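Local coordinates for protein 3-hydroxyisobutyrate dehydrogenase (Salmonella typhimurium, PDB 3G0O) that probably oxidises L-threonate to 2-dehydro-L-erythronate, passing the hydride to NAD(+) in preference to NADP(+), at residues F8-V13 with K155-A160; S240-F245 with T274-A279; V213-A218 with W222-R227; A76-V81 with V100-S105; E60-V65 with D86-L91. All coordinates share one frame; numbering follows the deposited sequence.

Contact 1 of 5, residues F8-V13 with K155-A160; sequences FHVGIV and KPVLDA
Phe8 and Val10 meet Pro156 and Val157 where helix 148-161 lies against a Rossmann-type sheet. Strand 9-13 runs inside that sheet, between strands 32-36 and 67-70. A glycine-rich GxGxxG sequence beginning at Gly14 follows it, consistent with a dinucleotide-binding site. The contact joins the sheet to a helix that comes some 140 residues later.

One interaction is CH-pi. The Pro156 ring lies over one face of the Phe8 ring. Its CB stands 4.0 Å from the centroid of the Phe8 ring and only 1° off the normal. Pro156 CG comes nearer the rim, 4.0 Å from Phe8 CE1. Phe8 CG is anti to the backbone N (chi1 -171°), and this swings the ring out to the proline.

On the exposed side of the helix, apart from the contact, Lys155 NZ pairs with Asp159 OD2 in a salt bridge of 2.7 Å, one turn further on.

The rest is apolar, and no hydrogen bond crosses. Val157 also touches Val69 of the adjacent strand 67-70, while Val10 packs on Cys26 of helix 17-28. Val157 CG2 is shared by two partners: it sits 3.7 Å from Val10 CG2 and, approaching the ring obliquely, 3.6 Å from Phe8 CE2.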
# COMPACT_ATOMS: atom_id res chain seq x y z
N PHE A 8 -30.04 22.90 -10.74
CA PHE A 8 -28.62 22.88 -11.08
C PHE A 8 -28.35 21.82 -12.13
O PHE A 8 -28.64 20.64 -11.92
CB PHE A 8 -27.78 22.58 -9.84
CG PHE A 8 -26.30 22.75 -10.04
CD1 PHE A 8 -25.69 23.97 -9.76
CD2 PHE A 8 -25.52 21.70 -10.52
CE1 PHE A 8 -24.32 24.14 -9.96
CE2 PHE A 8 -24.15 21.86 -10.72
CZ PHE A 8 -23.54 23.08 -10.44
N HIS A 9 -27.82 22.24 -13.27
CA HIS A 9 -27.51 21.32 -14.35
C HIS A 9 -26.02 21.05 -14.42
O HIS A 9 -25.22 21.97 -14.47
CB HIS A 9 -27.99 21.88 -15.69
CG HIS A 9 -29.47 21.86 -15.85
ND1 HIS A 9 -30.12 20.97 -16.69
CD2 HIS A 9 -30.45 22.59 -15.26
CE1 HIS A 9 -31.42 21.15 -16.60
NE2 HIS A 9 -31.65 22.13 -15.74
N VAL A 10 -25.66 19.77 -14.41
CA VAL A 10 -24.27 19.37 -14.47
C VAL A 10 -24.08 18.36 -15.60
O VAL A 10 -24.88 17.44 -15.75
CB VAL A 10 -23.80 18.74 -13.14
CG1 VAL A 10 -24.68 17.55 -12.79
CG2 VAL A 10 -22.34 18.31 -13.24
N GLY A 11 -23.04 18.55 -16.39
CA GLY A 11 -22.76 17.63 -17.48
C GLY A 11 -21.48 16.86 -17.19
O GLY A 11 -20.46 17.46 -16.84
N ILE A 12 -21.53 15.54 -17.32
CA ILE A 12 -20.36 14.69 -17.09
C ILE A 12 -19.85 14.20 -18.43
O ILE A 12 -20.56 13.48 -19.13
CB ILE A 12 -20.71 13.45 -16.23
CG1 ILE A 12 -21.42 13.87 -14.94
CG2 ILE A 12 -19.43 12.67 -15.91
CD1 ILE A 12 -20.59 14.79 -14.06
N VAL A 13 -18.62 14.58 -18.78
CA VAL A 13 -18.02 14.17 -20.04
C VAL A 13 -16.97 13.10 -19.75
O VAL A 13 -15.98 13.36 -19.06
CB VAL A 13 -17.35 15.36 -20.75
CG1 VAL A 13 -16.84 14.93 -22.12
CG2 VAL A 13 -18.34 16.51 -20.88
N LYS A 155 -19.58 23.54 -5.80
CA LYS A 155 -19.94 22.92 -4.53
C LYS A 155 -21.00 21.82 -4.64
O LYS A 155 -20.87 20.76 -4.03
CB LYS A 155 -20.40 23.97 -3.53
CG LYS A 155 -20.55 23.44 -2.11
CD LYS A 155 -20.97 24.54 -1.16
CE LYS A 155 -20.97 24.06 0.28
NZ LYS A 155 -21.78 22.82 0.44
N PRO A 156 -22.09 22.08 -5.39
CA PRO A 156 -23.13 21.06 -5.53
C PRO A 156 -22.57 19.77 -6.13
O PRO A 156 -22.94 18.67 -5.73
CB PRO A 156 -24.15 21.73 -6.46
CG PRO A 156 -24.01 23.17 -6.10
CD PRO A 156 -22.51 23.34 -6.02
N VAL A 157 -21.66 19.92 -7.09
CA VAL A 157 -21.05 18.77 -7.75
C VAL A 157 -20.09 18.05 -6.80
O VAL A 157 -20.16 16.83 -6.65
CB VAL A 157 -20.28 19.20 -9.01
CG1 VAL A 157 -19.57 17.99 -9.63
CG2 VAL A 157 -21.24 19.81 -10.02
N LEU A 158 -19.21 18.81 -6.16
CA LEU A 158 -18.24 18.22 -5.23
C LEU A 158 -18.95 17.51 -4.08
O LEU A 158 -18.56 16.41 -3.69
CB LEU A 158 -17.31 19.31 -4.70
CG LEU A 158 -16.42 19.98 -5.76
CD1 LEU A 158 -15.82 21.26 -5.21
CD2 LEU A 158 -15.33 19.01 -6.20
N ASP A 159 -19.99 18.13 -3.53
CA ASP A 159 -20.74 17.52 -2.43
C ASP A 159 -21.33 16.17 -2.86
O ASP A 159 -21.41 15.23 -2.07
CB ASP A 159 -21.91 18.42 -1.98
CG ASP A 159 -21.45 19.63 -1.18
OD1 ASP A 159 -20.25 19.76 -0.87
OD2 ASP A 159 -22.33 20.46 -0.85
N ALA A 160 -21.74 16.08 -4.12
CA ALA A 160 -22.35 14.87 -4.63
C ALA A 160 -21.38 13.75 -4.98
O ALA A 160 -21.58 12.60 -4.58
CB ALA A 160 -23.20 15.20 -5.85

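Contact 2 of 5, residues S240-F245 with T274-A279; sequences SAVDIF and TSASNA
This is a small helix-to-helix contact in the helical C-terminal domain, part apolar and part polar. Val242 and Asp243, in the first turn of helix 242-258, meet Ala276 and Ser277 near the end of helix 264-281.

The polar half is a hydrogen bond. Ser277 OG donates to Asp243 OD1 at 2.7 Å and meets its syn lone pair. The hydroxyl is anti to the backbone N of Ser277 (chi1 -177°), which extends it to the carboxylate. Water 1 donates to the other carboxylate oxygen, Asp243 OD2, at 2.6 Å. It also gives a weak bond of 3.4 Å to Ser277 OG. Being in the first turn of a helix probably favours the negative charge of Asp243.

The apolar half is more deeply buried. Val242 CG1 lies 4.1 Å from Ala276 CB. The same methyl is 4.1 Å from Ser277 N, so it lies against the helix backbone as well.

The chain beyond helix 264-281 returns to the same place: Val242 and Asp243 share backbone hydrogen bonds with Glu284 and Gly282. One turn on, Phe245 packs on Gln183, Ala186 and Ile190 of the long helix 174-202, and its ring meets that of Phe273 in helix 264-281.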
# COMPACT_ATOMS: atom_id res chain seq x y z
N SER A 240 -7.95 -0.60 -16.25
CA SER A 240 -7.08 0.55 -16.44
C SER A 240 -5.85 -0.06 -17.11
O SER A 240 -5.20 -0.94 -16.54
CB SER A 240 -6.71 1.18 -15.09
OG SER A 240 -6.10 2.44 -15.29
N ALA A 241 -5.53 0.40 -18.32
CA ALA A 241 -4.43 -0.16 -19.10
C ALA A 241 -2.99 0.14 -18.70
O ALA A 241 -2.69 1.14 -18.05
CB ALA A 241 -4.62 0.21 -20.57
N VAL A 242 -2.11 -0.77 -19.12
CA VAL A 242 -0.68 -0.64 -18.88
C VAL A 242 -0.21 0.72 -19.40
O VAL A 242 0.52 1.44 -18.72
CB VAL A 242 0.11 -1.76 -19.61
CG1 VAL A 242 1.57 -1.37 -19.80
CG2 VAL A 242 0.00 -3.05 -18.82
N ASP A 243 -0.65 1.06 -20.61
CA ASP A 243 -0.26 2.32 -21.23
C ASP A 243 -0.64 3.56 -20.42
O ASP A 243 -0.08 4.63 -20.63
CB ASP A 243 -0.83 2.43 -22.65
CG ASP A 243 -0.07 1.56 -23.64
OD1 ASP A 243 1.10 1.21 -23.35
OD2 ASP A 243 -0.62 1.25 -24.72
N ILE A 244 -1.59 3.42 -19.50
CA ILE A 244 -1.99 4.56 -18.67
C ILE A 244 -0.83 4.94 -17.76
O ILE A 244 -0.53 6.12 -17.59
CB ILE A 244 -3.21 4.24 -17.77
CG1 ILE A 244 -4.46 4.03 -18.63
CG2 ILE A 244 -3.45 5.40 -16.80
CD1 ILE A 244 -4.91 5.26 -19.38
N PHE A 245 -0.17 3.94 -17.18
CA PHE A 245 0.95 4.23 -16.30
C PHE A 245 2.23 4.56 -17.04
O PHE A 245 3.13 5.19 -16.48
CB PHE A 245 1.14 3.13 -15.27
CG PHE A 245 0.23 3.28 -14.09
CD1 PHE A 245 -0.98 2.60 -14.03
CD2 PHE A 245 0.53 4.22 -13.11
CE1 PHE A 245 -1.88 2.84 -12.99
CE2 PHE A 245 -0.36 4.47 -12.07
CZ PHE A 245 -1.57 3.78 -12.02
N THR A 274 6.92 0.30 -19.41
CA THR A 274 7.31 0.55 -20.79
C THR A 274 7.67 -0.78 -21.47
O THR A 274 7.32 -1.02 -22.63
CB THR A 274 8.50 1.53 -20.86
OG1 THR A 274 8.08 2.81 -20.36
CG2 THR A 274 8.98 1.70 -22.31
N SER A 275 8.36 -1.65 -20.73
CA SER A 275 8.73 -2.96 -21.27
C SER A 275 7.47 -3.79 -21.55
O SER A 275 7.38 -4.47 -22.56
CB SER A 275 9.61 -3.74 -20.29
OG SER A 275 10.92 -3.19 -20.22
N ALA A 276 6.51 -3.73 -20.63
CA ALA A 276 5.27 -4.47 -20.79
C ALA A 276 4.54 -4.00 -22.04
O ALA A 276 3.95 -4.80 -22.77
CB ALA A 276 4.39 -4.29 -19.56
N SER A 277 4.57 -2.69 -22.30
CA SER A 277 3.90 -2.16 -23.48
C SER A 277 4.63 -2.58 -24.76
O SER A 277 3.99 -2.98 -25.73
CB SER A 277 3.80 -0.63 -23.40
OG SER A 277 3.09 -0.11 -24.52
N ASN A 278 5.96 -2.51 -24.79
CA ASN A 278 6.67 -2.91 -26.00
C ASN A 278 6.51 -4.41 -26.24
O ASN A 278 6.69 -4.89 -27.37
CB ASN A 278 8.16 -2.59 -25.92
CG ASN A 278 8.44 -1.12 -25.65
OD1 ASN A 278 7.58 -0.25 -25.83
ND2 ASN A 278 9.66 -0.84 -25.21
N ALA A 279 6.21 -5.16 -25.18
CA ALA A 279 6.03 -6.60 -25.31
C ALA A 279 4.64 -6.92 -25.86
O ALA A 279 4.32 -8.08 -26.11
CB ALA A 279 6.23 -7.28 -23.96
O HOH W 1 0.45 -0.10 -26.71

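Contact 3 of 5, residues V213-A218 with W222-R227; sequences VVTHAA and WMFENR
Val214 presses one methyl onto the face of the Phe224 ring. CG1 is 3.6 Å from the centroid of that ring, 13° off the normal, in a close CH-pi contact. It is placed there by a chi1 of 174°, which sets CG1 anti to the backbone N. Phe224 CG is likewise anti to its N (chi1 179°), which carries the ring out from the helix to the valine. Val214 CB stands above the rim, 3.6 Å from Phe224 CZ.

Thr215 touches a different part of the same ring. Its CG2 stands at the edge, near the ring plane, 4.0 Å from Phe224 CD2. The Thr215 and Glu225 side chains cross at about a right angle, with Thr215 CG2 3.7 Å from Glu225 CG. Thr215 OG1 turns back to the carbonyls of Tyr211 and Asp212 instead.

The two segments form a helix-loop-helix: helix 207-214 ends, a short connection follows, and helix 222-232 begins. This unit belongs to the helical C-terminal domain, and Phe224 also packs on Ala193 and Met197 of helix 174-202. The connection faces the second subunit, where His216 O bonds to Thr141 OG1 and Ala218 N to Ser129 OG of that subunit.

The Glu225 chain is extended, and OE1 is held by Asn220 ND2. Water 2 donates to Glu225 OE1 at 2.6 Å and only weakly to Thr215 O.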
# COMPACT_ATOMS: atom_id res chain seq x y z
N VAL A 213 -2.40 -13.52 2.54
CA VAL A 213 -1.43 -13.11 3.55
C VAL A 213 -1.14 -11.62 3.46
O VAL A 213 -1.28 -10.89 4.44
CB VAL A 213 -0.10 -13.89 3.41
CG1 VAL A 213 0.98 -13.26 4.28
CG2 VAL A 213 -0.31 -15.35 3.78
N VAL A 214 -0.73 -11.17 2.28
CA VAL A 214 -0.40 -9.77 2.10
C VAL A 214 -1.56 -8.84 2.46
O VAL A 214 -1.37 -7.86 3.18
CB VAL A 214 0.04 -9.46 0.66
CG1 VAL A 214 0.22 -7.95 0.49
CG2 VAL A 214 1.35 -10.18 0.35
N THR A 215 -2.76 -9.16 1.99
CA THR A 215 -3.90 -8.30 2.27
C THR A 215 -4.33 -8.31 3.74
O THR A 215 -5.31 -7.66 4.11
CB THR A 215 -5.10 -8.63 1.36
OG1 THR A 215 -5.47 -10.01 1.51
CG2 THR A 215 -4.75 -8.35 -0.10
N HIS A 216 -3.59 -9.03 4.57
CA HIS A 216 -3.86 -9.09 6.00
C HIS A 216 -2.58 -8.80 6.78
O HIS A 216 -2.48 -9.09 7.97
CB HIS A 216 -4.42 -10.45 6.41
CG HIS A 216 -5.81 -10.70 5.91
ND1 HIS A 216 -6.08 -11.13 4.63
CD2 HIS A 216 -7.01 -10.52 6.51
CE1 HIS A 216 -7.38 -11.20 4.46
NE2 HIS A 216 -7.97 -10.84 5.58
N ALA A 217 -1.61 -8.21 6.09
CA ALA A 217 -0.33 -7.90 6.70
C ALA A 217 0.11 -6.46 6.44
O ALA A 217 -0.58 -5.69 5.77
CB ALA A 217 0.73 -8.88 6.20
N ALA A 218 1.28 -6.11 6.97
CA ALA A 218 1.82 -4.76 6.85
C ALA A 218 2.34 -4.39 5.46
O ALA A 218 2.61 -3.21 5.20
CB ALA A 218 2.92 -4.55 7.89
N TRP A 222 -3.27 -0.47 -1.41
CA TRP A 222 -4.57 -0.43 -2.07
C TRP A 222 -4.42 -1.06 -3.46
O TRP A 222 -5.26 -1.84 -3.89
CB TRP A 222 -5.06 1.01 -2.21
CG TRP A 222 -6.52 1.09 -2.58
CD1 TRP A 222 -7.57 1.22 -1.73
CD2 TRP A 222 -7.07 1.00 -3.90
NE1 TRP A 222 -8.76 1.20 -2.43
CE2 TRP A 222 -8.48 1.08 -3.76
CE3 TRP A 222 -6.52 0.87 -5.18
CZ2 TRP A 222 -9.34 1.02 -4.87
CZ3 TRP A 222 -7.38 0.81 -6.28
CH2 TRP A 222 -8.78 0.88 -6.11
N MSE A 223 -3.34 -0.72 -4.16
CA MSE A 223 -3.12 -1.27 -5.49
C MSE A 223 -2.84 -2.77 -5.48
O MSE A 223 -3.26 -3.48 -6.40
CB MSE A 223 -1.98 -0.52 -6.21
CG MSE A 223 -2.42 0.84 -6.72
SE MSE A 223 -3.92 0.69 -7.97
CE MSE A 223 -3.84 2.48 -8.72
N PHE A 224 -2.14 -3.26 -4.47
CA PHE A 224 -1.88 -4.69 -4.40
C PHE A 224 -3.22 -5.40 -4.27
O PHE A 224 -3.55 -6.31 -5.04
CB PHE A 224 -1.02 -5.05 -3.18
CG PHE A 224 -0.75 -6.53 -3.05
CD1 PHE A 224 0.44 -7.09 -3.53
CD2 PHE A 224 -1.72 -7.38 -2.52
CE1 PHE A 224 0.65 -8.47 -3.48
CE2 PHE A 224 -1.52 -8.76 -2.48
CZ PHE A 224 -0.33 -9.31 -2.96
N GLU A 225 -4.01 -4.98 -3.29
CA GLU A 225 -5.30 -5.61 -3.05
C GLU A 225 -6.23 -5.56 -4.26
O GLU A 225 -6.91 -6.53 -4.56
CB GLU A 225 -5.99 -4.98 -1.83
CG GLU A 225 -7.13 -5.83 -1.30
CD GLU A 225 -7.64 -5.39 0.06
OE1 GLU A 225 -6.84 -4.87 0.86
OE2 GLU A 225 -8.83 -5.58 0.34
N ASN A 226 -6.24 -4.43 -4.96
CA ASN A 226 -7.11 -4.29 -6.12
C ASN A 226 -6.61 -5.01 -7.37
O ASN A 226 -7.34 -5.81 -7.96
CB ASN A 226 -7.33 -2.81 -6.44
CG ASN A 226 -8.30 -2.61 -7.58
OD1 ASN A 226 -7.92 -2.55 -8.75
ND2 ASN A 226 -9.58 -2.50 -7.25
N ARG A 227 -5.37 -4.74 -7.75
CA ARG A 227 -4.79 -5.33 -8.96
C ARG A 227 -4.39 -6.81 -8.88
O ARG A 227 -4.56 -7.55 -9.84
CB ARG A 227 -3.59 -4.49 -9.40
CG ARG A 227 -3.90 -3.00 -9.59
CD ARG A 227 -5.01 -2.81 -10.60
NE ARG A 227 -4.91 -1.53 -11.29
CZ ARG A 227 -5.57 -0.43 -10.96
NH1 ARG A 227 -6.40 -0.41 -9.92
NH2 ARG A 227 -5.40 0.68 -11.67
O HOH W 2 -7.52 -5.14 3.37

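Contact 4 of 5, residues A76-V81 with V100-S105; sequences AQVRQV and VSSTIS
Val78 is the centre of this contact and faces Val100 and Ser102 with both of its methyls. It projects from helix 75-82 onto the chain that leaves strand 97-100. All three residues are buried, and no hydrogen bond crosses between the segments.

Val78 CG1 lies 3.9 Å from Val100 CG1. The second methyl, Val78 CG2, is 4.0 Å from the same Val100 CG1, so the Val100 methyl meets both prongs of the fork. In Val78 one methyl is anti to the backbone N (chi1 176°) and the other is anti to the carbonyl carbon. This turns CG1 to the strand end at Val100 and lets CG2 reach both Val100 and Ser102.

Val100 ends its strand, and the two valines meet at a slant.

Ser102 contributes its carbon, not its hydroxyl. Its CB sits 4.0 Å from Val78 CG2, while OG is hydrogen-bonded to the carbonyl O of Val72. The serine is therefore held on its polar end by one loop and packed on its apolar side by the helix. Its side chain is about 7 Å from that of Lys179, the predicted active-site residue. The next residue, Thr103, reaches Lys179 NZ directly through OG1. The contact therefore lies close behind the part of the loop next to the predicted active-site lysine.

Around it lie the elements of the Rossmann domain. Val78 also packs on Ile112 of helix 106-117, whose N-cap is Ser105. On the sheet side, Val100 pairs through its backbone with Leu124 and Ala126 of strand 122-129, and its side chain touches Met123.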
# COMPACT_ATOMS: atom_id res chain seq x y z
N ALA A 76 -4.77 15.94 -23.97
CA ALA A 76 -5.17 16.01 -25.37
C ALA A 76 -6.69 15.86 -25.46
O ALA A 76 -7.35 16.59 -26.18
CB ALA A 76 -4.48 14.92 -26.17
N GLN A 77 -7.23 14.90 -24.70
CA GLN A 77 -8.66 14.66 -24.71
C GLN A 77 -9.43 15.79 -24.01
O GLN A 77 -10.56 16.09 -24.38
CB GLN A 77 -8.96 13.31 -24.06
CG GLN A 77 -8.69 12.13 -24.99
CD GLN A 77 -8.77 10.78 -24.29
OE1 GLN A 77 -9.66 10.54 -23.47
NE2 GLN A 77 -7.86 9.88 -24.64
N VAL A 78 -8.81 16.41 -23.01
CA VAL A 78 -9.47 17.52 -22.32
C VAL A 78 -9.60 18.66 -23.31
O VAL A 78 -10.66 19.27 -23.45
CB VAL A 78 -8.66 18.01 -21.10
CG1 VAL A 78 -9.34 19.22 -20.47
CG2 VAL A 78 -8.53 16.89 -20.07
N ARG A 79 -8.51 18.95 -24.01
CA ARG A 79 -8.50 20.02 -25.00
C ARG A 79 -9.48 19.77 -26.14
O ARG A 79 -10.09 20.71 -26.65
CB ARG A 79 -7.09 20.21 -25.57
CG ARG A 79 -6.11 20.84 -24.58
CD ARG A 79 -4.85 21.29 -25.30
NE ARG A 79 -4.09 22.26 -24.51
CZ ARG A 79 -3.21 21.94 -23.56
NH1 ARG A 79 -2.95 20.67 -23.29
NH2 ARG A 79 -2.59 22.91 -22.89
N GLN A 80 -9.65 18.51 -26.54
CA GLN A 80 -10.58 18.18 -27.61
C GLN A 80 -12.03 18.40 -27.18
O GLN A 80 -12.87 18.78 -27.98
CB GLN A 80 -10.38 16.74 -28.09
CG GLN A 80 -9.13 16.56 -28.95
CD GLN A 80 -8.96 15.15 -29.49
OE1 GLN A 80 -9.84 14.63 -30.20
NE2 GLN A 80 -7.83 14.52 -29.18
N VAL A 81 -12.31 18.15 -25.90
CA VAL A 81 -13.66 18.34 -25.38
C VAL A 81 -13.95 19.84 -25.26
O VAL A 81 -15.07 20.29 -25.54
CB VAL A 81 -13.82 17.68 -23.98
CG1 VAL A 81 -15.10 18.17 -23.31
CG2 VAL A 81 -13.85 16.17 -24.12
N VAL A 100 -11.98 19.99 -14.32
CA VAL A 100 -11.14 19.08 -15.09
C VAL A 100 -10.59 18.02 -14.14
O VAL A 100 -9.81 18.32 -13.24
CB VAL A 100 -9.97 19.83 -15.77
CG1 VAL A 100 -9.14 18.87 -16.61
CG2 VAL A 100 -10.52 20.95 -16.65
N SER A 101 -11.01 16.77 -14.35
CA SER A 101 -10.58 15.67 -13.51
C SER A 101 -9.91 14.58 -14.34
O SER A 101 -10.48 13.53 -14.62
CB SER A 101 -11.79 15.10 -12.77
OG SER A 101 -12.43 16.12 -12.01
N SER A 102 -8.68 14.86 -14.75
CA SER A 102 -7.90 13.94 -15.56
C SER A 102 -6.54 13.79 -14.87
O SER A 102 -6.45 13.85 -13.65
CB SER A 102 -7.72 14.53 -16.97
OG SER A 102 -6.93 13.71 -17.81
N THR A 103 -5.49 13.55 -15.65
CA THR A 103 -4.15 13.45 -15.09
C THR A 103 -3.27 14.21 -16.07
O THR A 103 -2.75 13.64 -17.03
CB THR A 103 -3.69 11.99 -14.96
OG1 THR A 103 -4.60 11.27 -14.11
CG2 THR A 103 -2.31 11.92 -14.33
N ILE A 104 -3.12 15.50 -15.81
CA ILE A 104 -2.36 16.38 -16.69
C ILE A 104 -1.25 17.13 -15.95
O ILE A 104 -1.20 17.14 -14.72
CB ILE A 104 -3.32 17.39 -17.36
CG1 ILE A 104 -3.91 18.35 -16.32
CG2 ILE A 104 -4.45 16.63 -18.05
CD1 ILE A 104 -4.93 19.34 -16.89
N SER A 105 -0.38 17.78 -16.71
CA SER A 105 0.72 18.53 -16.12
C SER A 105 0.18 19.82 -15.52
O SER A 105 -0.92 20.27 -15.85
CB SER A 105 1.75 18.88 -17.18
OG SER A 105 1.25 19.87 -18.06

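Contact 5 of 5, residues E60-V65 with D86-L91; sequences EFAGVV and DGVAHL
Leu91 N bonds to Val88 O at 2.9 Å and closes the tight 3-10 turn that packs against Ala62 and Gly63. The turn directs the Leu91 carbonyl at the opposite loop. Leu91 O lies 3.3 Å from Gly63 CA, in a CA-H...O contact with an angle of 142° at the hydrogen. No conventional hydrogen bond joins the segments.

Apolar atoms make the rest. Ala62 CB comes 3.6 Å from Val88 CB. It meets the branch point of the valine, with Val88 CG1 and CG2 each only slightly farther away. The two methyls diverge and leave CB to meet the alanine. Ala62 CB also faces Leu91 CB, more loosely, at 4.4 Å. Ala62 and Val88 are buried, while Gly63 and Leu91 lie at the surface.

Val64 N bonds to Phe61 O at 2.9 Å within the 60-65 loop.

Both loops lead into strands of the Rossmann sheet. The 60-65 loop enters strand 67-70, and the 86-91 loop runs towards the neighbouring strand 97-100. Val88 packs on Leu68 of strand 67-70. Phe61 touches Leu68 too, and its ring meets Trp34 of strand 32-36.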
# COMPACT_ATOMS: atom_id res chain seq x y z
N GLU A 60 -24.64 19.26 -27.31
CA GLU A 60 -26.09 19.37 -27.18
C GLU A 60 -26.55 20.06 -25.89
O GLU A 60 -27.60 20.70 -25.87
CB GLU A 60 -26.75 17.98 -27.25
CG GLU A 60 -25.95 16.90 -28.02
CD GLU A 60 -26.09 16.99 -29.53
OE1 GLU A 60 -25.95 18.11 -30.08
OE2 GLU A 60 -26.32 15.94 -30.17
N PHE A 61 -25.77 19.95 -24.82
CA PHE A 61 -26.16 20.55 -23.55
C PHE A 61 -25.18 21.53 -22.90
O PHE A 61 -25.51 22.15 -21.90
CB PHE A 61 -26.52 19.44 -22.55
CG PHE A 61 -25.40 18.46 -22.31
CD1 PHE A 61 -24.30 18.81 -21.52
CD2 PHE A 61 -25.44 17.19 -22.87
CE1 PHE A 61 -23.25 17.91 -21.31
CE2 PHE A 61 -24.40 16.28 -22.66
CZ PHE A 61 -23.30 16.64 -21.88
N ALA A 62 -23.99 21.67 -23.48
CA ALA A 62 -22.98 22.57 -22.92
C ALA A 62 -23.51 23.98 -22.70
O ALA A 62 -23.08 24.68 -21.77
CB ALA A 62 -21.76 22.61 -23.84
N GLY A 63 -24.45 24.40 -23.54
CA GLY A 63 -25.01 25.73 -23.41
C GLY A 63 -25.96 25.96 -22.25
O GLY A 63 -26.35 27.11 -22.00
N VAL A 64 -26.33 24.91 -21.52
CA VAL A 64 -27.25 25.09 -20.40
C VAL A 64 -26.73 24.62 -19.05
O VAL A 64 -27.32 24.94 -18.02
CB VAL A 64 -28.59 24.35 -20.65
CG1 VAL A 64 -29.20 24.82 -21.97
CG2 VAL A 64 -28.38 22.85 -20.64
N VAL A 65 -25.64 23.87 -19.05
CA VAL A 65 -25.10 23.38 -17.79
C VAL A 65 -24.47 24.47 -16.93
O VAL A 65 -23.89 25.42 -17.44
CB VAL A 65 -24.05 22.26 -18.01
CG1 VAL A 65 -24.70 21.05 -18.64
CG2 VAL A 65 -22.91 22.78 -18.87
N ASP A 86 -14.91 20.75 -32.63
CA ASP A 86 -16.09 20.34 -31.87
C ASP A 86 -15.99 20.62 -30.36
O ASP A 86 -16.52 19.87 -29.54
CB ASP A 86 -16.33 18.85 -32.10
CG ASP A 86 -16.33 18.49 -33.57
OD1 ASP A 86 -16.85 19.29 -34.39
OD2 ASP A 86 -15.82 17.40 -33.90
N GLY A 87 -15.30 21.71 -30.00
CA GLY A 87 -15.15 22.06 -28.60
C GLY A 87 -16.44 22.63 -28.04
O GLY A 87 -17.31 23.04 -28.82
N VAL A 88 -16.59 22.69 -26.72
CA VAL A 88 -17.81 23.21 -26.11
C VAL A 88 -17.63 24.43 -25.21
O VAL A 88 -18.61 25.04 -24.80
CB VAL A 88 -18.53 22.12 -25.28
CG1 VAL A 88 -18.85 20.92 -26.15
CG2 VAL A 88 -17.67 21.72 -24.09
N ALA A 89 -16.38 24.77 -24.91
CA ALA A 89 -16.10 25.91 -24.04
C ALA A 89 -16.83 27.19 -24.48
O ALA A 89 -17.46 27.86 -23.67
CB ALA A 89 -14.60 26.17 -23.96
N HIS A 90 -16.76 27.50 -25.78
CA HIS A 90 -17.39 28.69 -26.33
C HIS A 90 -18.92 28.70 -26.29
O HIS A 90 -19.55 29.72 -26.56
CB HIS A 90 -16.92 28.92 -27.77
CG HIS A 90 -17.41 27.88 -28.73
ND1 HIS A 90 -18.39 28.13 -29.67
CD2 HIS A 90 -17.08 26.58 -28.87
CE1 HIS A 90 -18.64 27.03 -30.35
NE2 HIS A 90 -17.86 26.07 -29.89
N LEU A 91 -19.53 27.56 -25.96
CA LEU A 91 -20.98 27.47 -25.91
C LEU A 91 -21.49 27.66 -24.49
O LEU A 91 -22.67 27.91 -24.27
CB LEU A 91 -21.44 26.12 -26.42
CG LEU A 91 -21.04 25.76 -27.84
CD1 LEU A 91 -21.51 24.35 -28.14
CD2 LEU A 91 -21.65 26.75 -28.82

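Contacts 1, 4 and 5 belong to the Rossmann domain; contacts 2 and 3 belong to the helical C-terminal domain. Contact 4 is fully buried, near the predicted active site. The others are partly buried, and contact 5 reaches the surface. Contacts 1 and 4 join helices to the sheet region through apolar groups, whereas contact 5 joins two loops. Contact 2 alone has a hydrogen bond across its segments; contact 3 is CH-pi and apolar packing, with a water held weakly on one side. Contact 1 touches contact 4 through Val13 and Val81, and contact 5 through Gly11 and Phe61. Val81 O probably bonds to Val88 N, linking contacts 4 and 5. Phe245 touches Met223 between contacts 2 and 3.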